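Local coordinates for protein geranylgeranyl pyrophosphate synthetase (Pyrococcus horikoshii, PDB 1WY0) that probably makes geranylgeranyl diphosphate, the C20 precursor of archaeal membrane lipids, by adding isopentenyl diphosphate units to an allylic diphosphate, at residues Q215-V220 and E305-M310; T58-G63 and R319-S324. All blocks are in the same frame, centred on the assembly; numbering follows the deposited sequence.

In the fold
Both interactions tie the C-terminal part of the chain to the all-helical isoprenoid synthase fold. Helix 197-224 links them. It carries residues 215-220 of interaction 1, and near its start Tyr199 touches both sides of interaction 2. Helix 299-315 lies in interaction 1, and the loop after it supplies residues 319-324 to interaction 2. The centres are about 26 Å apart and the nearest atoms about 11 Å apart, so the two do not touch. Segment 215-220 also carries the start of the second aspartate-rich motif, which in relatives serves the active site; its aspartates take no part in the contact. Interaction 2 lies farther out, about 23 Å from the chain centre against about 13 Å.

Interaction 1 of 2, residues Q215-V220 and E305-M310; sequences QIWDDV and EIAKDM
Ile216 and Trp217 of helix 197-224 pack against Ile306, Ala307, Lys308 and Met310 of helix 299-315. The segment 215-220 contains Asp218 and Asp219, which begin the second DDxxD motif of the polyprenyl synthetase family, whose members share the all-helical isoprenoid synthase fold. In relatives this motif binds magnesium and substrate diphosphate. The two segments run roughly antiparallel, at 150°, and their axes come within 9.1 Å. No hydrogen bond joins the segments.

Glu305 serves its own helix. Lys308 NZ forms a salt bridge to Glu305 OE1 at 3.0 Å, using the syn lone pair of that oxygen. Next, Ile306 offers its CG2 branch, which lies 4.1 Å from Ile216 CD1. The two isoleucine side chains are skewed against each other, and Leu245 of helix 245-253 touches both. Ala307 is the point of closest backbone approach, with its CA 6.2 Å from Ile216 CA. Its CB points at the other helix and meets Ile216 CG2 at 3.9 Å. The small side chain allows this approach. Ala307 CB also lies 4.3 Å from Trp217 CE3, reaching the indole obliquely.

Lys308 CD approaches the six-membered ring of the same indole, also obliquely, 4.4 Å from Trp217 CZ3. The contact is made by the aliphatic chain; NZ is bound to Glu305. Trp217 NE1 instead bonds to Arg340 O, and Asp218 forms a salt bridge with Arg340, so the C-terminal end of the chain is fastened next to the aspartate motif. Met310 closes the row. Its side chain crosses that of Ile216 at about a right angle, and the extended chi2 (167°) carries SD to within 4.2 Å of Ile216 CD1.

Interaction 2 of 2, residues T58-G63 and R319-S324; sequences TEAVGG and RILPKS
Leu321 turns its CB toward segment 58-63 and sets its CD2 methyl against both the side chain and the carbonyl of Ala60. CD2 is 3.6 Å from Ala60 CB and 3.1 Å from Ala60 O. The second distance is short for a methyl against an oxygen and is doubtful in detail. Leu321 CG follows at 3.7 Å from Ala60 O. CG sits anti to the carbonyl carbon of Leu321 (chi1 -83°), beside the backbone N, and from there the CD2 branch extends to Ala60.

Val61 and Leu321 lie side by side and point the same way. Val61 turns its CB away from the other segment, yet its CG1 branch still comes within 3.9 Å of Leu321 CD2. One methyl of Leu321 therefore meets two residues.

Pro322 adds a looser contact, with its CD 4.1 Å from Ala60 O. The CB of Ser324 points toward segment 58-63, and its OG stands 4.3 Å from Ala60 CA. Ser324 is the N-cap of helix 325-336, and its OG accepts a bond from Arg327 N. No hydrogen bond crosses between the segments.

The contact joins two loops. Residues 58-63 lie in the loop between helices 49-57 and 69-90, and residues 319-324 in the loop between helices 299-315 and 325-336. Tyr199 of helix 197-224 touches Val61, Leu321 and Pro322, so that helix backs both loops.

Interaction 1 of 2, residues Q215-V220 and E305-M310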
loop_
_atom_site.group_PDB
_atom_site.type_symbol
_atom_site.label_atom_id
_atom_site.label_comp_id
_atom_site.label_asym_id
_atom_site.label_seq_id
_atom_site.Cartn_x
_atom_site.Cartn_y
_atom_site.Cartn_z
ATOM N N GLN A 215 7.011 10.209 -20.225
ATOM C CA GLN A 215 5.754 9.571 -20.572
ATOM C C GLN A 215 5.176 10.145 -21.866
ATOM O O GLN A 215 4.723 9.399 -22.729
ATOM C CB GLN A 215 4.741 9.717 -19.433
ATOM C CG GLN A 215 3.478 8.902 -19.664
ATOM C CD GLN A 215 3.792 7.428 -19.871
ATOM O OE1 GLN A 215 4.355 6.778 -18.990
ATOM N NE2 GLN A 215 3.449 6.902 -21.042
ATOM N N ILE A 216 5.198 11.466 -22.008
ATOM C CA ILE A 216 4.676 12.097 -23.219
ATOM C C ILE A 216 5.414 11.600 -24.459
ATOM O O ILE A 216 4.799 11.356 -25.496
ATOM C CB ILE A 216 4.804 13.641 -23.166
ATOM C CG1 ILE A 216 3.881 14.216 -22.087
ATOM C CG2 ILE A 216 4.458 14.239 -24.543
ATOM C CD1 ILE A 216 4.192 15.670 -21.752
ATOM N N TRP A 217 6.730 11.453 -24.355
ATOM C CA TRP A 217 7.527 10.981 -25.480
ATOM C C TRP A 217 7.222 9.511 -25.788
ATOM O O TRP A 217 7.285 9.085 -26.946
ATOM C CB TRP A 217 9.021 11.167 -25.183
ATOM C CG TRP A 217 9.896 10.940 -26.379
ATOM C CD1 TRP A 217 10.716 9.871 -26.613
ATOM C CD2 TRP A 217 10.030 11.805 -27.513
ATOM N NE1 TRP A 217 11.356 10.019 -27.826
ATOM C CE2 TRP A 217 10.951 11.198 -28.398
ATOM C CE3 TRP A 217 9.461 13.036 -27.868
ATOM C CZ2 TRP A 217 11.317 11.781 -29.618
ATOM C CZ3 TRP A 217 9.826 13.620 -29.082
ATOM C CH2 TRP A 217 10.749 12.987 -29.943
ATOM N N ASP A 218 6.902 8.732 -24.758
ATOM C CA ASP A 218 6.564 7.327 -24.967
ATOM C C ASP A 218 5.271 7.240 -25.749
ATOM O O ASP A 218 5.152 6.429 -26.668
ATOM C CB ASP A 218 6.397 6.590 -23.634
ATOM C CG ASP A 218 7.709 6.100 -23.085
ATOM O OD1 ASP A 218 8.743 6.327 -23.754
ATOM O OD2 ASP A 218 7.712 5.487 -21.995
ATOM N N ASP A 219 4.302 8.071 -25.380
ATOM C CA ASP A 219 3.027 8.084 -26.077
ATOM C C ASP A 219 3.226 8.492 -27.530
ATOM O O ASP A 219 2.554 7.974 -28.417
ATOM C CB ASP A 219 2.046 9.029 -25.379
ATOM C CG ASP A 219 1.680 8.550 -23.976
ATOM O OD1 ASP A 219 1.976 7.378 -23.668
ATOM O OD2 ASP A 219 1.092 9.330 -23.192
ATOM N N VAL A 220 4.162 9.410 -27.767
ATOM C CA VAL A 220 4.469 9.881 -29.118
ATOM C C VAL A 220 5.063 8.750 -29.951
ATOM O O VAL A 220 4.654 8.516 -31.081
ATOM C CB VAL A 220 5.504 11.035 -29.102
ATOM C CG1 VAL A 220 6.084 11.227 -30.500
ATOM C CG2 VAL A 220 4.849 12.331 -28.621
ATOM N N GLU A 305 6.694 18.603 -29.074
ATOM C CA GLU A 305 7.280 19.892 -28.717
ATOM C C GLU A 305 7.186 20.156 -27.228
ATOM O O GLU A 305 8.140 20.634 -26.616
ATOM C CB GLU A 305 6.584 21.025 -29.480
ATOM C CG GLU A 305 6.920 21.054 -30.953
ATOM C CD GLU A 305 8.195 20.293 -31.270
ATOM O OE1 GLU A 305 9.264 20.660 -30.738
ATOM O OE2 GLU A 305 8.122 19.315 -32.048
ATOM N N ILE A 306 6.033 19.855 -26.645
ATOM C CA ILE A 306 5.856 20.055 -25.218
ATOM C C ILE A 306 6.916 19.267 -24.466
ATOM O O ILE A 306 7.545 19.776 -23.538
ATOM C CB ILE A 306 4.467 19.591 -24.759
ATOM C CG1 ILE A 306 3.417 20.587 -25.240
ATOM C CG2 ILE A 306 4.429 19.450 -23.253
ATOM C CD1 ILE A 306 3.768 22.038 -24.927
ATOM N N ALA A 307 7.113 18.020 -24.881
ATOM C CA ALA A 307 8.102 17.155 -24.249
ATOM C C ALA A 307 9.504 17.756 -24.359
ATOM O O ALA A 307 10.240 17.812 -23.370
ATOM C CB ALA A 307 8.070 15.776 -24.893
ATOM N N LYS A 308 9.871 18.205 -25.559
ATOM C CA LYS A 308 11.189 18.800 -25.771
ATOM C C LYS A 308 11.367 20.069 -24.944
ATOM O O LYS A 308 12.423 20.288 -24.350
ATOM C CB LYS A 308 11.407 19.103 -27.256
ATOM C CG LYS A 308 12.035 17.950 -28.028
ATOM C CD LYS A 308 11.363 17.747 -29.373
ATOM C CE LYS A 308 12.144 18.423 -30.487
ATOM N NZ LYS A 308 11.288 18.704 -31.683
ATOM N N ASP A 309 10.337 20.906 -24.900
ATOM C CA ASP A 309 10.427 22.127 -24.119
ATOM C C ASP A 309 10.687 21.813 -22.649
ATOM O O ASP A 309 11.579 22.394 -22.032
ATOM C CB ASP A 309 9.147 22.951 -24.256
ATOM C CG ASP A 309 8.981 23.543 -25.643
ATOM O OD1 ASP A 309 9.976 23.575 -26.403
ATOM O OD2 ASP A 309 7.857 23.990 -25.970
ATOM N N MET A 310 9.922 20.885 -22.089
ATOM C CA MET A 310 10.096 20.516 -20.688
ATOM C C MET A 310 11.512 20.005 -20.438
ATOM O O MET A 310 12.089 20.221 -19.375
ATOM C CB MET A 310 9.072 19.449 -20.306
ATOM C CG MET A 310 7.676 20.002 -20.122
ATOM S SD MET A 310 6.435 18.718 -20.037
ATOM C CE MET A 310 6.590 18.245 -18.336
#

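Interaction 2 of 2, residues T58-G63 and R319-S324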
loop_
_atom_site.group_PDB
_atom_site.type_symbol
_atom_site.label_atom_id
_atom_site.label_comp_id
_atom_site.label_asym_id
_atom_site.label_seq_id
_atom_site.Cartn_x
_atom_site.Cartn_y
_atom_site.Cartn_z
ATOM N N THR A 58 22.511 13.465 -5.566
ATOM C CA THR A 58 23.275 13.740 -4.354
ATOM C C THR A 58 24.730 14.100 -4.673
ATOM O O THR A 58 25.480 14.587 -3.837
ATOM C CB THR A 58 23.227 12.497 -3.464
ATOM O OG1 THR A 58 21.866 12.222 -3.118
ATOM C CG2 THR A 58 24.023 12.737 -2.179
ATOM N N GLU A 59 25.132 13.804 -5.923
ATOM C CA GLU A 59 26.499 14.113 -6.332
ATOM C C GLU A 59 26.586 15.480 -7.013
ATOM O O GLU A 59 27.635 16.108 -7.091
ATOM C CB GLU A 59 26.971 13.019 -7.293
ATOM C CG GLU A 59 28.417 13.226 -7.747
ATOM C CD GLU A 59 28.836 12.076 -8.636
ATOM O OE1 GLU A 59 29.907 12.150 -9.226
ATOM O OE2 GLU A 59 28.087 11.107 -8.728
ATOM N N ALA A 60 25.440 15.922 -7.554
ATOM C CA ALA A 60 25.419 17.207 -8.236
ATOM C C ALA A 60 25.338 18.363 -7.241
ATOM O O ALA A 60 25.354 19.533 -7.597
ATOM C CB ALA A 60 24.199 17.236 -9.156
ATOM N N VAL A 61 25.209 17.992 -5.953
ATOM C CA VAL A 61 25.036 19.013 -4.929
ATOM C C VAL A 61 26.165 19.001 -3.895
ATOM O O VAL A 61 26.748 20.024 -3.559
ATOM C CB VAL A 61 23.689 18.777 -4.244
ATOM C CG1 VAL A 61 22.552 19.085 -5.215
ATOM C CG2 VAL A 61 23.579 17.334 -3.787
ATOM N N GLY A 62 26.439 17.797 -3.354
ATOM C CA GLY A 62 27.448 17.691 -2.306
ATOM C C GLY A 62 28.433 16.551 -2.572
ATOM O O GLY A 62 29.632 16.750 -2.725
ATOM N N GLY A 63 27.898 15.316 -2.580
ATOM C CA GLY A 63 28.763 14.167 -2.827
ATOM C C GLY A 63 28.395 12.978 -1.938
ATOM O O GLY A 63 27.526 13.045 -1.076
ATOM N N ARG A 319 21.472 24.439 -14.633
ATOM C CA ARG A 319 22.517 25.433 -14.837
ATOM C C ARG A 319 23.030 25.980 -13.504
ATOM O O ARG A 319 24.179 26.360 -13.342
ATOM C CB ARG A 319 21.855 26.576 -15.595
ATOM C CG ARG A 319 22.611 26.992 -16.849
ATOM C CD ARG A 319 21.647 27.266 -18.008
ATOM N NE ARG A 319 22.268 26.906 -19.283
ATOM C CZ ARG A 319 22.258 25.608 -19.630
ATOM N NH1 ARG A 319 21.684 24.712 -18.845
ATOM N NH2 ARG A 319 22.842 25.229 -20.769
ATOM N N ILE A 320 22.094 26.042 -12.538
ATOM C CA ILE A 320 22.386 26.655 -11.253
ATOM C C ILE A 320 23.441 25.875 -10.455
ATOM O O ILE A 320 24.158 26.408 -9.616
ATOM C CB ILE A 320 21.073 26.697 -10.475
ATOM C CG1 ILE A 320 20.083 27.641 -11.168
ATOM C CG2 ILE A 320 21.321 27.214 -9.053
ATOM C CD1 ILE A 320 20.630 29.059 -11.318
ATOM N N LEU A 321 23.478 24.550 -10.710
ATOM C CA LEU A 321 24.448 23.701 -10.028
ATOM C C LEU A 321 25.826 23.795 -10.680
ATOM O O LEU A 321 25.966 24.188 -11.830
ATOM C CB LEU A 321 23.943 22.263 -10.091
ATOM C CG LEU A 321 22.935 21.948 -8.992
ATOM C CD1 LEU A 321 21.594 22.636 -9.223
ATOM C CD2 LEU A 321 22.643 20.450 -8.865
ATOM N N PRO A 322 26.864 23.411 -9.928
ATOM C CA PRO A 322 28.222 23.457 -10.448
ATOM C C PRO A 322 28.416 22.433 -11.568
ATOM O O PRO A 322 27.625 21.520 -11.762
ATOM C CB PRO A 322 29.189 23.162 -9.307
ATOM C CG PRO A 322 28.430 23.306 -7.995
ATOM C CD PRO A 322 26.905 23.256 -8.477
ATOM N N LYS A 323 29.494 22.643 -12.347
ATOM C CA LYS A 323 29.832 21.656 -13.353
ATOM C C LYS A 323 30.500 20.429 -12.735
ATOM O O LYS A 323 31.492 20.496 -12.020
ATOM C CB LYS A 323 30.742 22.289 -14.411
ATOM C CG LYS A 323 30.967 21.363 -15.607
ATOM C CD LYS A 323 32.184 20.460 -15.406
ATOM C CE LYS A 323 32.516 19.633 -16.652
ATOM N NZ LYS A 323 33.518 18.625 -16.318
ATOM N N SER A 324 29.849 19.292 -12.982
ATOM C CA SER A 324 30.405 18.001 -12.618
ATOM C C SER A 324 29.922 16.972 -13.635
ATOM O O SER A 324 29.116 17.270 -14.501
ATOM C CB SER A 324 29.870 17.636 -11.231
ATOM O OG SER A 324 28.439 17.692 -11.244
#